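Local coordinates for protein Methylcobalamin\: coenzyme M methyltransferase (Methanosarcina mazei, PDB 4AY8) that probably transfers the methyl group of methylcobalamin to coenzyme M, using a zinc ion that binds the thiol of the acceptor, in methanogenesis, at residues T243-C248 with C261-L266; G249-I254 with L266-K271; P253-M258 with E280-R285. All blocks are in the same frame, centred on the assembly; numbering follows the deposited sequence.

How the interactions relate
Along the chain, T243-C248 covers most of strand 242-246 and the turn after it, and interaction 1 closes the first loop when C261-L266 returns beside it as the neighbouring parallel strand, with helix 252-259 in between. Interaction 2 starts just downstream, at G249-I254, and closes on L266-K271. Its segments alternate with those of interaction 1, so the two loops cross, and they share L266. Interaction 3 starts from the same helix, sharing P253 and I254 with interaction 2, and reaches farther, to E280-R285 at the end of helix 275-282; it too crosses interaction 1. Together they tie two adjacent barrel strands, the connecting loop and helix, and the next helix along the chain.

Interaction 1: T243-C248 with C261-L266; sequences TVLHIC and CGFEGL. With ZN (zinc ion), chain D; COM (1-thioethanesulfonic acid), chain C.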
ATOM      1  N   THR A 243      -8.684  -2.191  -6.252  1.00  5.36           N
ATOM      2  CA  THR A 243      -7.965  -1.533  -5.167  1.00  4.93           C
ATOM      3  C   THR A 243      -7.610  -2.509  -4.041  1.00  4.82           C
ATOM      4  O   THR A 243      -8.241  -3.564  -3.877  1.00  4.82           O
ATOM      5  CB  THR A 243      -8.780  -0.360  -4.550  1.00  5.14           C
ATOM      6  OG1 THR A 243     -10.005  -0.867  -4.026  1.00  4.07           O
ATOM      7  CG2 THR A 243      -9.045   0.763  -5.571  1.00  3.57           C
ATOM      8  N   VAL A 244      -6.594  -2.138  -3.273  1.00  4.57           N
ATOM      9  CA  VAL A 244      -6.205  -2.858  -2.069  1.00  3.97           C
ATOM     10  C   VAL A 244      -6.103  -1.891  -0.883  1.00  4.23           C
ATOM     11  O   VAL A 244      -5.592  -0.771  -1.012  1.00  3.75           O
ATOM     12  CB  VAL A 244      -4.853  -3.578  -2.249  1.00  4.64           C
ATOM     13  CG1 VAL A 244      -4.339  -4.094  -0.901  1.00  3.73           C
ATOM     14  CG2 VAL A 244      -4.964  -4.726  -3.284  1.00  3.12           C
ATOM     15  N   LEU A 245      -6.596  -2.347   0.265  1.00  4.23           N
ATOM     16  CA  LEU A 245      -6.546  -1.597   1.515  1.00  4.15           C
ATOM     17  C   LEU A 245      -5.579  -2.256   2.478  1.00  4.41           C
ATOM     18  O   LEU A 245      -5.829  -3.365   2.961  1.00  4.33           O
ATOM     19  CB  LEU A 245      -7.928  -1.535   2.153  1.00  3.89           C
ATOM     20  CG  LEU A 245      -7.978  -0.957   3.560  1.00  4.24           C
ATOM     21  CD1 LEU A 245      -7.466   0.497   3.574  1.00  2.19           C
ATOM     22  CD2 LEU A 245      -9.390  -1.086   4.147  1.00  4.05           C
ATOM     23  N   HIS A 246      -4.471  -1.565   2.747  1.00  4.77           N
ATOM     24  CA  HIS A 246      -3.472  -2.011   3.705  1.00  5.03           C
ATOM     25  C   HIS A 246      -3.622  -1.275   5.024  1.00  5.49           C
ATOM     26  O   HIS A 246      -3.573  -0.052   5.062  1.00  5.34           O
ATOM     27  CB  HIS A 246      -2.058  -1.743   3.167  1.00  5.64           C
ATOM     28  CG  HIS A 246      -0.986  -1.999   4.171  1.00  6.40           C
ATOM     29  ND1 HIS A 246      -0.570  -3.270   4.505  1.00  6.73           N
ATOM     30  CD2 HIS A 246      -0.281  -1.152   4.958  1.00  9.00           C
ATOM     31  CE1 HIS A 246       0.356  -3.189   5.446  1.00  7.10           C
ATOM     32  NE2 HIS A 246       0.546  -1.917   5.736  1.00  8.94           N
ATOM     33  N   ILE A 247      -3.773  -2.012   6.121  1.00  5.84           N
ATOM     34  CA  ILE A 247      -3.758  -1.403   7.448  1.00  5.46           C
ATOM     35  C   ILE A 247      -2.949  -2.306   8.351  1.00  6.63           C
ATOM     36  O   ILE A 247      -3.277  -3.484   8.530  1.00  6.46           O
ATOM     37  CB  ILE A 247      -5.189  -1.193   8.040  1.00  5.55           C
ATOM     38  CG1 ILE A 247      -6.040  -0.259   7.153  1.00  4.96           C
ATOM     39  CG2 ILE A 247      -5.124  -0.637   9.461  1.00  3.61           C
ATOM     40  CD1 ILE A 247      -7.510  -0.189   7.555  1.00  3.40           C
ATOM     41  N   CYS A 248      -1.875  -1.764   8.914  1.00  7.91           N
ATOM     42  CA  CYS A 248      -0.985  -2.562   9.725  1.00  9.12           C
ATOM     43  C   CYS A 248      -1.469  -2.650  11.176  1.00  8.80           C
ATOM     44  O   CYS A 248      -2.499  -2.076  11.542  1.00  9.30           O
ATOM     45  CB  CYS A 248       0.487  -2.076   9.596  1.00 10.20           C
ATOM     46  SG  CYS A 248       0.762  -0.348   9.123  1.00 11.99           S
ATOM     47  N   CYS A 261     -15.469  -2.563   2.822  1.00  6.96           N
ATOM     48  CA  CYS A 261     -15.127  -1.245   2.322  1.00  7.31           C
ATOM     49  C   CYS A 261     -15.027  -1.082   0.806  1.00  7.50           C
ATOM     50  O   CYS A 261     -14.790   0.033   0.326  1.00  7.99           O
ATOM     51  CB  CYS A 261     -13.836  -0.758   2.967  1.00  7.11           C
ATOM     52  SG  CYS A 261     -14.032  -0.256   4.669  1.00  7.14           S
ATOM     53  N   GLY A 262     -15.183  -2.164   0.060  1.00  7.36           N
ATOM     54  CA  GLY A 262     -15.194  -2.084  -1.403  1.00  7.41           C
ATOM     55  C   GLY A 262     -13.836  -2.259  -2.077  1.00  6.84           C
ATOM     56  O   GLY A 262     -13.733  -2.149  -3.289  1.00  6.95           O
ATOM     57  N   PHE A 263     -12.793  -2.513  -1.296  1.00  6.44           N
ATOM     58  CA  PHE A 263     -11.510  -2.904  -1.850  1.00  6.17           C
ATOM     59  C   PHE A 263     -11.524  -4.414  -2.144  1.00  6.22           C
ATOM     60  O   PHE A 263     -12.001  -5.217  -1.330  1.00  6.20           O
ATOM     61  CB  PHE A 263     -10.379  -2.586  -0.875  1.00  6.54           C
ATOM     62  CG  PHE A 263     -10.304  -1.146  -0.469  1.00  6.20           C
ATOM     63  CD1 PHE A 263     -11.198  -0.620   0.448  1.00  5.15           C
ATOM     64  CD2 PHE A 263      -9.320  -0.321  -0.986  1.00  6.16           C
ATOM     65  CE1 PHE A 263     -11.127   0.706   0.819  1.00  5.58           C
ATOM     66  CE2 PHE A 263      -9.240   1.000  -0.608  1.00  6.81           C
ATOM     67  CZ  PHE A 263     -10.146   1.515   0.295  1.00  5.63           C
ATOM     68  N   GLU A 264     -11.008  -4.798  -3.313  1.00  5.76           N
ATOM     69  CA  GLU A 264     -10.936  -6.202  -3.696  1.00  5.29           C
ATOM     70  C   GLU A 264     -10.098  -7.011  -2.694  1.00  5.16           C
ATOM     71  O   GLU A 264     -10.489  -8.118  -2.284  1.00  4.90           O
ATOM     72  CB  GLU A 264     -10.364  -6.342  -5.102  1.00  5.14           C
ATOM     73  CG  GLU A 264     -11.376  -6.122  -6.236  1.00  5.88           C
ATOM     74  CD  GLU A 264     -11.693  -4.656  -6.503  1.00  6.45           C
ATOM     75  OE1 GLU A 264     -11.009  -3.756  -5.977  1.00  5.27           O
ATOM     76  OE2 GLU A 264     -12.644  -4.403  -7.258  1.00  8.13           O
ATOM     77  N   GLY A 265      -8.956  -6.442  -2.317  1.00  4.65           N
ATOM     78  CA  GLY A 265      -7.996  -7.084  -1.416  1.00  4.78           C
ATOM     79  C   GLY A 265      -7.708  -6.299  -0.145  1.00  4.25           C
ATOM     80  O   GLY A 265      -7.724  -5.062  -0.146  1.00  4.78           O
ATOM     81  N   LEU A 266      -7.468  -7.034   0.937  1.00  3.80           N
ATOM     82  CA  LEU A 266      -7.052  -6.485   2.215  1.00  3.69           C
ATOM     83  C   LEU A 266      -5.617  -6.908   2.498  1.00  3.69           C
ATOM     84  O   LEU A 266      -5.309  -8.096   2.569  1.00  4.06           O
ATOM     85  CB  LEU A 266      -7.954  -6.985   3.336  1.00  3.95           C
ATOM     86  CG  LEU A 266      -9.474  -6.794   3.150  1.00  4.01           C
ATOM     87  CD1 LEU A 266     -10.198  -7.238   4.408  1.00  2.24           C
ATOM     88  CD2 LEU A 266      -9.846  -5.343   2.785  1.00  2.00           C
TER
HETATM   89 ZN    ZN D 600       1.889  -0.812   7.047  1.00 16.99          ZN
HETATM   90  C1  COM C 500       3.199   0.941   5.004  1.00 14.72           C
HETATM   91  C2  COM C 500       3.827   2.134   4.300  1.00 15.33           C
HETATM   92  S1  COM C 500       2.001   1.421   6.303  1.00 13.21           S
HETATM   93  S2  COM C 500       4.990   1.727   3.162  1.00 14.55           S
HETATM   94  O1S COM C 500       6.204   1.256   3.823  1.00 14.69           O
HETATM   95  O2S COM C 500       5.327   2.985   2.456  1.00 16.57           O
HETATM   96  O3S COM C 500       4.541   0.723   2.197  1.00 13.55           O
HETATM   97  O   HOH W   1     -12.371  -1.260  -5.502  1.00 10.40           O
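The parallel strand pair 242-246 and 265-267, in which V244 pairs with G265 and L245 with L266, belongs to the barrel sheet whose end carries the zinc site. L245 N donates to G265 O at 3.0 Å with an N-H...O angle of 167°, while the bond from G265 N to T243 O is weak. V244 CA also lies 3.3 Å from G265 O, a CA-H...O contact in the same ladder. F263 supplies the main side-chain contact: L245 CB sits over one face of its ring, 3.6 Å from the centroid and 15° off the normal, a CH-pi contact. With CG anti to the backbone N (chi1 171°), L245 also brings CD2 alongside the CD1-CE1 side of that ring. These two strands and helix 252-259 form a beta-alpha-beta unit, the repeating element of a TIM barrel, in line with the URO-D family. At the start of the pairing E264 folds back, its chain bent at chi2, and T243 N donates to OE1 at 2.8 Å from above the carboxylate plane. A water joins T243 OG1 with G262 O and E264 OE1, so this polar corner is linked by solvent as well as by direct bonds. Beyond the pairing, H246 NE2 and C248 SG bind zinc at 2.2 and 2.4 Å, and the sulfur S1 of coenzyme M is a third ligand at 2.4 Å. C325 completes the four ligands, and S267 OG hydrogen-bonds H246 ND1 on the far side of the imidazole, so that the ring is gripped at both nitrogens, which probably fixes its rotation.

Interaction 2: G249-I254 with L266-K271; sequences GNVNPI and LSVEEK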
ATOM      1  N   GLY A 249      -0.750  -3.412  11.988  1.00  8.86           N
ATOM      2  CA  GLY A 249      -1.138  -3.654  13.377  1.00  9.11           C
ATOM      3  C   GLY A 249      -2.123  -4.800  13.515  1.00  9.18           C
ATOM      4  O   GLY A 249      -2.404  -5.508  12.533  1.00  8.37           O
ATOM      5  N   ASN A 250      -2.665  -5.001  14.718  1.00  9.94           N
ATOM      6  CA  ASN A 250      -3.654  -6.078  14.896  1.00 10.53           C
ATOM      7  C   ASN A 250      -5.028  -5.558  14.537  1.00  9.69           C
ATOM      8  O   ASN A 250      -5.704  -4.887  15.336  1.00  9.93           O
ATOM      9  CB  ASN A 250      -3.677  -6.719  16.294  1.00 11.80           C
ATOM     10  CG  ASN A 250      -4.598  -7.977  16.345  1.00 13.53           C
ATOM     11  OD1 ASN A 250      -5.269  -8.307  15.355  1.00 17.37           O
ATOM     12  ND2 ASN A 250      -4.610  -8.678  17.478  1.00 14.40           N
ATOM     13  N   VAL A 251      -5.421  -5.868  13.311  1.00  8.52           N
ATOM     14  CA  VAL A 251      -6.642  -5.345  12.740  1.00  7.80           C
ATOM     15  C   VAL A 251      -7.800  -6.315  12.922  1.00  7.41           C
ATOM     16  O   VAL A 251      -8.897  -6.073  12.427  1.00  6.93           O
ATOM     17  CB  VAL A 251      -6.446  -5.016  11.231  1.00  7.67           C
ATOM     18  CG1 VAL A 251      -5.412  -3.910  11.063  1.00  6.97           C
ATOM     19  CG2 VAL A 251      -6.021  -6.260  10.439  1.00  6.22           C
ATOM     20  N   ASN A 252      -7.583  -7.397  13.658  1.00  7.60           N
ATOM     21  CA  ASN A 252      -8.629  -8.424  13.765  1.00  8.22           C
ATOM     22  C   ASN A 252     -10.016  -7.870  14.115  1.00  7.45           C
ATOM     23  O   ASN A 252     -10.998  -8.263  13.508  1.00  7.26           O
ATOM     24  CB  ASN A 252      -8.200  -9.573  14.688  1.00  8.84           C
ATOM     25  CG  ASN A 252      -7.363 -10.621  13.948  1.00 10.35           C
ATOM     26  OD1 ASN A 252      -7.469 -10.751  12.718  1.00 13.12           O
ATOM     27  ND2 ASN A 252      -6.542 -11.364  14.678  1.00  9.41           N
ATOM     28  N   PRO A 253     -10.094  -6.917  15.049  1.00  7.33           N
ATOM     29  CA  PRO A 253     -11.384  -6.335  15.432  1.00  7.47           C
ATOM     30  C   PRO A 253     -12.091  -5.527  14.341  1.00  7.12           C
ATOM     31  O   PRO A 253     -13.305  -5.297  14.433  1.00  7.09           O
ATOM     32  CB  PRO A 253     -11.020  -5.420  16.605  1.00  8.12           C
ATOM     33  CG  PRO A 253      -9.715  -5.957  17.110  1.00  8.36           C
ATOM     34  CD  PRO A 253      -9.001  -6.444  15.909  1.00  7.66           C
ATOM     35  N   ILE A 254     -11.351  -5.083  13.330  1.00  6.45           N
ATOM     36  CA  ILE A 254     -11.953  -4.331  12.237  1.00  6.14           C
ATOM     37  C   ILE A 254     -11.860  -5.048  10.891  1.00  6.20           C
ATOM     38  O   ILE A 254     -12.295  -4.496   9.870  1.00  5.51           O
ATOM     39  CB  ILE A 254     -11.354  -2.915  12.055  1.00  5.95           C
ATOM     40  CG1 ILE A 254      -9.864  -2.979  11.731  1.00  6.45           C
ATOM     41  CG2 ILE A 254     -11.653  -2.023  13.269  1.00  5.28           C
ATOM     42  CD1 ILE A 254      -9.309  -1.655  11.246  1.00  7.17           C
ATOM     43  N   LEU A 266      -7.468  -7.034   0.937  1.00  3.80           N
ATOM     44  CA  LEU A 266      -7.052  -6.485   2.215  1.00  3.69           C
ATOM     45  C   LEU A 266      -5.617  -6.908   2.498  1.00  3.69           C
ATOM     46  O   LEU A 266      -5.309  -8.096   2.569  1.00  4.06           O
ATOM     47  CB  LEU A 266      -7.954  -6.985   3.336  1.00  3.95           C
ATOM     48  CG  LEU A 266      -9.474  -6.794   3.150  1.00  4.01           C
ATOM     49  CD1 LEU A 266     -10.198  -7.238   4.408  1.00  2.24           C
ATOM     50  CD2 LEU A 266      -9.846  -5.343   2.785  1.00  2.00           C
ATOM     51  N   SER A 267      -4.726  -5.937   2.652  1.00  3.97           N
ATOM     52  CA  SER A 267      -3.328  -6.237   2.946  1.00  3.92           C
ATOM     53  C   SER A 267      -3.107  -6.102   4.442  1.00  3.84           C
ATOM     54  O   SER A 267      -3.327  -5.041   5.006  1.00  3.68           O
ATOM     55  CB  SER A 267      -2.393  -5.304   2.188  1.00  4.22           C
ATOM     56  OG  SER A 267      -1.054  -5.388   2.665  1.00  3.65           O
ATOM     57  N   VAL A 268      -2.637  -7.176   5.067  1.00  3.88           N
ATOM     58  CA  VAL A 268      -2.472  -7.215   6.521  1.00  4.08           C
ATOM     59  C   VAL A 268      -1.104  -7.758   6.923  1.00  4.39           C
ATOM     60  O   VAL A 268      -0.413  -8.393   6.131  1.00  4.28           O
ATOM     61  CB  VAL A 268      -3.567  -8.068   7.186  1.00  3.78           C
ATOM     62  CG1 VAL A 268      -4.972  -7.527   6.841  1.00  3.40           C
ATOM     63  CG2 VAL A 268      -3.434  -9.522   6.782  1.00  4.86           C
ATOM     64  N   GLU A 269      -0.726  -7.491   8.163  1.00  4.85           N
ATOM     65  CA  GLU A 269       0.511  -7.992   8.723  1.00  6.23           C
ATOM     66  C   GLU A 269       0.305  -9.347   9.394  1.00  6.45           C
ATOM     67  O   GLU A 269      -0.808  -9.880   9.443  1.00  6.54           O
ATOM     68  CB  GLU A 269       1.036  -7.029   9.797  1.00  6.32           C
ATOM     69  CG  GLU A 269       1.465  -5.675   9.321  1.00  9.51           C
ATOM     70  CD  GLU A 269       2.280  -4.944  10.379  1.00 12.87           C
ATOM     71  OE1 GLU A 269       1.703  -4.553  11.429  1.00 11.42           O
ATOM     72  OE2 GLU A 269       3.504  -4.785  10.148  1.00 15.14           O
ATOM     73  N   GLU A 270       1.394  -9.848   9.969  1.00  7.19           N
ATOM     74  CA  GLU A 270       1.415 -11.104  10.703  1.00  7.93           C
ATOM     75  C   GLU A 270       0.655 -11.001  12.022  1.00  7.99           C
ATOM     76  O   GLU A 270       0.342 -12.006  12.647  1.00  7.52           O
ATOM     77  CB  GLU A 270       2.862 -11.530  10.986  1.00  7.72           C
ATOM     78  CG  GLU A 270       3.576 -10.715  12.073  1.00  8.53           C
ATOM     79  CD  GLU A 270       4.209  -9.417  11.576  1.00  9.31           C
ATOM     80  OE1 GLU A 270       3.825  -8.910  10.504  1.00  9.33           O
ATOM     81  OE2 GLU A 270       5.095  -8.890  12.288  1.00 10.68           O
ATOM     82  N   LYS A 271       0.380  -9.774  12.436  1.00  9.01           N
ATOM     83  CA  LYS A 271      -0.249  -9.516  13.718  1.00  9.87           C
ATOM     84  C   LYS A 271      -1.715  -9.937  13.766  1.00 10.05           C
ATOM     85  O   LYS A 271      -2.324  -9.954  14.845  1.00 10.43           O
ATOM     86  CB  LYS A 271      -0.096  -8.042  14.079  1.00 10.27           C
ATOM     87  CG  LYS A 271       1.336  -7.665  14.361  1.00 12.24           C
ATOM     88  CD  LYS A 271       1.472  -6.275  14.918  1.00 14.93           C
ATOM     89  CE  LYS A 271       2.931  -5.930  15.206  1.00 16.38           C
ATOM     90  NZ  LYS A 271       3.635  -7.003  15.954  1.00 17.91           N
TER
HETATM   91  O   HOH W   2      -2.377  -5.773   9.671  1.00  2.44           O
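E269 reaches across to G249 with CG anti to its own carbonyl carbon (chi1 -66°) and the chain extended beyond it, which brings OE1 within 2.8 Å of G249 N. The N-H...O angle is 166°, and the donor arrives on the anti side of the carboxylate oxygen, 27° out of its plane. A water bridges G249 O and E269 N, donating to the first and accepting from the second, a further link between the two residues. K271 lays its aliphatic chain along the same glycine, with CB 3.8 Å from G249 O and CD near G249 CA. Next along the loop, the N250 carboxamide lies beside the K271 carbonyl, CG to O 3.4 Å, while its OD1 accepts from N252 N at 3.0 Å in an Asx turn that leads into helix 252-259. V251 and V268 meet obliquely through CG2 and CG1, 4.0 Å apart, and join this loop to the end of the strand by an apolar contact. N252 ND2 is held by I272 O. Because E269 also touches C248 and C325, two zinc ligands, its direct bond to G249 N and the water bridge probably help to fix the loop that follows C248 beside the zinc site.

Interaction 3: P253-M258 with E280-R285; sequences PILSDM and EVIGTR
Helix 253-258 approaches the weakly bonded end, 280-282, of helix 275-282, the backbones coming nearest at S256 and I282, whose CA atoms are 5.4 Å apart. There the second chain leaves its helix: G283 has positive phi, and a type II' turn from I282 to R285, closed by R285 N to I282 O, sends R285 back toward the first helix. S256 takes the guanidinium. Its OG, anti to the backbone N (chi1 -176°), receives R285 NH2 at 2.7 Å with an N-H...O angle of 147°. The oxygen lies 18° out of the guanidinium plane, and a weak second bond comes from NH1 at 3.2 Å. NH1 also gives a weak bond to V281 O, which lies at the guanidinium edge. These are the helices that follow strands 242-246 and 265-267 in the TIM barrel, so the contact joins two consecutive helices of its outer layer. D260 forms a salt bridge with R285 NH2, adding a charged partner for the same group. With an alanine at S256 the OG acceptor is gone, and the R285 guanidinium would probably be freer to turn about its salt bridge to D260. The rest of the contact is apolar, buried at L255 and I282: L255 CG rests 3.7 Å from I282 CG2, while L255 CD2 meets V281 CG2, at the exposed margin, at 4.0 Å and about a right angle. L255 also touches V268 and L266.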
ATOM      1  N   PRO A 253     -10.094  -6.917  15.049  1.00  7.33           N
ATOM      2  CA  PRO A 253     -11.384  -6.335  15.432  1.00  7.47           C
ATOM      3  C   PRO A 253     -12.091  -5.527  14.341  1.00  7.12           C
ATOM      4  O   PRO A 253     -13.305  -5.297  14.433  1.00  7.09           O
ATOM      5  CB  PRO A 253     -11.020  -5.420  16.605  1.00  8.12           C
ATOM      6  CG  PRO A 253      -9.715  -5.957  17.110  1.00  8.36           C
ATOM      7  CD  PRO A 253      -9.001  -6.444  15.909  1.00  7.66           C
ATOM      8  N   ILE A 254     -11.351  -5.083  13.330  1.00  6.45           N
ATOM      9  CA  ILE A 254     -11.953  -4.331  12.237  1.00  6.14           C
ATOM     10  C   ILE A 254     -11.860  -5.048  10.891  1.00  6.20           C
ATOM     11  O   ILE A 254     -12.295  -4.496   9.870  1.00  5.51           O
ATOM     12  CB  ILE A 254     -11.354  -2.915  12.055  1.00  5.95           C
ATOM     13  CG1 ILE A 254      -9.864  -2.979  11.731  1.00  6.45           C
ATOM     14  CG2 ILE A 254     -11.653  -2.023  13.269  1.00  5.28           C
ATOM     15  CD1 ILE A 254      -9.309  -1.655  11.246  1.00  7.17           C
ATOM     16  N   LEU A 255     -11.301  -6.259  10.891  1.00  6.24           N
ATOM     17  CA  LEU A 255     -11.064  -6.981   9.643  1.00  6.44           C
ATOM     18  C   LEU A 255     -12.367  -7.179   8.857  1.00  6.28           C
ATOM     19  O   LEU A 255     -12.418  -6.950   7.646  1.00  6.15           O
ATOM     20  CB  LEU A 255     -10.347  -8.302   9.921  1.00  6.71           C
ATOM     21  CG  LEU A 255      -9.680  -9.079   8.779  1.00  7.74           C
ATOM     22  CD1 LEU A 255      -8.683  -8.243   7.927  1.00  6.04           C
ATOM     23  CD2 LEU A 255      -8.999 -10.304   9.370  1.00  6.27           C
ATOM     24  N   SER A 256     -13.446  -7.557   9.535  1.00  6.18           N
ATOM     25  CA  SER A 256     -14.706  -7.704   8.835  1.00  5.66           C
ATOM     26  C   SER A 256     -15.154  -6.373   8.239  1.00  5.75           C
ATOM     27  O   SER A 256     -15.729  -6.336   7.148  1.00  4.74           O
ATOM     28  CB  SER A 256     -15.800  -8.244   9.743  1.00  6.34           C
ATOM     29  OG  SER A 256     -16.980  -8.456   8.986  1.00  5.30           O
ATOM     30  N   ASP A 257     -14.918  -5.288   8.964  1.00  5.61           N
ATOM     31  CA  ASP A 257     -15.317  -3.970   8.491  1.00  5.79           C
ATOM     32  C   ASP A 257     -14.490  -3.587   7.275  1.00  5.59           C
ATOM     33  O   ASP A 257     -15.010  -3.021   6.311  1.00  5.49           O
ATOM     34  CB  ASP A 257     -15.167  -2.934   9.588  1.00  6.04           C
ATOM     35  CG  ASP A 257     -16.200  -3.097  10.684  1.00  6.86           C
ATOM     36  OD1 ASP A 257     -17.410  -2.905  10.403  1.00  6.49           O
ATOM     37  OD2 ASP A 257     -15.784  -3.397  11.819  1.00  8.10           O
HETATM   38  N   MSE A 258     -13.206  -3.912   7.322  1.00  5.36           N
HETATM   39  CA  MSE A 258     -12.326  -3.703   6.180  1.00  5.51           C
HETATM   40  C   MSE A 258     -12.881  -4.408   4.955  1.00  5.45           C
HETATM   41  O   MSE A 258     -12.852  -3.866   3.848  1.00  5.39           O
HETATM   42  CB  MSE A 258     -10.907  -4.181   6.488  1.00  5.30           C
HETATM   43  CG  MSE A 258     -10.184  -3.292   7.466  1.00  5.66           C
HETATM   44 SE   MSE A 258      -8.522  -4.033   8.109  1.00  8.53          SE
HETATM   45  CE  MSE A 258      -7.498  -3.996   6.434  1.00  5.07           C
ATOM     46  N   GLU A 280     -11.329 -16.676   7.809  1.00  7.41           N
ATOM     47  CA  GLU A 280     -12.499 -17.225   8.507  1.00  7.91           C
ATOM     48  C   GLU A 280     -13.522 -16.188   8.976  1.00  7.77           C
ATOM     49  O   GLU A 280     -14.641 -16.539   9.363  1.00  8.39           O
ATOM     50  CB  GLU A 280     -12.046 -18.073   9.703  1.00  7.99           C
ATOM     51  CG  GLU A 280     -11.500 -19.422   9.286  1.00  9.71           C
ATOM     52  CD  GLU A 280     -10.997 -20.239  10.453  1.00 12.74           C
ATOM     53  OE1 GLU A 280     -10.788 -19.661  11.539  1.00 15.20           O
ATOM     54  OE2 GLU A 280     -10.791 -21.452  10.266  1.00 14.34           O
ATOM     55  N   VAL A 281     -13.147 -14.918   8.962  1.00  8.02           N
ATOM     56  CA  VAL A 281     -14.077 -13.876   9.373  1.00  8.02           C
ATOM     57  C   VAL A 281     -14.426 -12.898   8.248  1.00  7.57           C
ATOM     58  O   VAL A 281     -15.273 -12.034   8.447  1.00  7.77           O
ATOM     59  CB  VAL A 281     -13.571 -13.089  10.619  1.00  8.48           C
ATOM     60  CG1 VAL A 281     -13.296 -14.032  11.802  1.00  8.46           C
ATOM     61  CG2 VAL A 281     -12.333 -12.258  10.280  1.00  7.61           C
ATOM     62  N   ILE A 282     -13.787 -13.029   7.085  1.00  7.56           N
ATOM     63  CA  ILE A 282     -14.111 -12.168   5.931  1.00  7.56           C
ATOM     64  C   ILE A 282     -14.895 -12.883   4.806  1.00  7.73           C
ATOM     65  O   ILE A 282     -15.420 -12.232   3.906  1.00  7.45           O
ATOM     66  CB  ILE A 282     -12.871 -11.457   5.341  1.00  7.42           C
ATOM     67  CG1 ILE A 282     -11.966 -12.435   4.582  1.00  7.60           C
ATOM     68  CG2 ILE A 282     -12.087 -10.726   6.438  1.00  7.44           C
ATOM     69  CD1 ILE A 282     -10.707 -11.788   4.050  1.00  8.28           C
ATOM     70  N   GLY A 283     -14.968 -14.210   4.857  1.00  8.07           N
ATOM     71  CA  GLY A 283     -15.774 -14.967   3.907  1.00  8.45           C
ATOM     72  C   GLY A 283     -15.406 -14.631   2.474  1.00  8.94           C
ATOM     73  O   GLY A 283     -14.228 -14.632   2.115  1.00  8.69           O
ATOM     74  N   THR A 284     -16.401 -14.328   1.649  1.00  9.19           N
ATOM     75  CA  THR A 284     -16.122 -14.016   0.255  1.00  9.77           C
ATOM     76  C   THR A 284     -16.269 -12.521  -0.030  1.00  9.17           C
ATOM     77  O   THR A 284     -16.321 -12.108  -1.186  1.00  8.88           O
ATOM     78  CB  THR A 284     -17.043 -14.792  -0.697  1.00  9.99           C
ATOM     79  OG1 THR A 284     -18.399 -14.541  -0.332  1.00 12.19           O
ATOM     80  CG2 THR A 284     -16.764 -16.283  -0.629  1.00 11.27           C
ATOM     81  N   ARG A 285     -16.302 -11.701   1.015  1.00  8.57           N
ATOM     82  CA  ARG A 285     -16.493 -10.268   0.813  1.00  8.33           C
ATOM     83  C   ARG A 285     -15.236  -9.547   0.318  1.00  7.25           C
ATOM     84  O   ARG A 285     -15.336  -8.510  -0.310  1.00  7.08           O
ATOM     85  CB  ARG A 285     -17.053  -9.624   2.081  1.00  8.55           C
ATOM     86  CG  ARG A 285     -18.467 -10.118   2.419  1.00 10.05           C
ATOM     87  CD  ARG A 285     -18.533 -10.516   3.890  1.00 12.17           C
ATOM     88  NE  ARG A 285     -18.272  -9.348   4.663  1.00 12.79           N
ATOM     89  CZ  ARG A 285     -17.647  -9.294   5.824  1.00  9.62           C
ATOM     90  NH1 ARG A 285     -17.198 -10.369   6.438  1.00 10.63           N
ATOM     91  NH2 ARG A 285     -17.494  -8.113   6.365  1.00  8.84           N
TER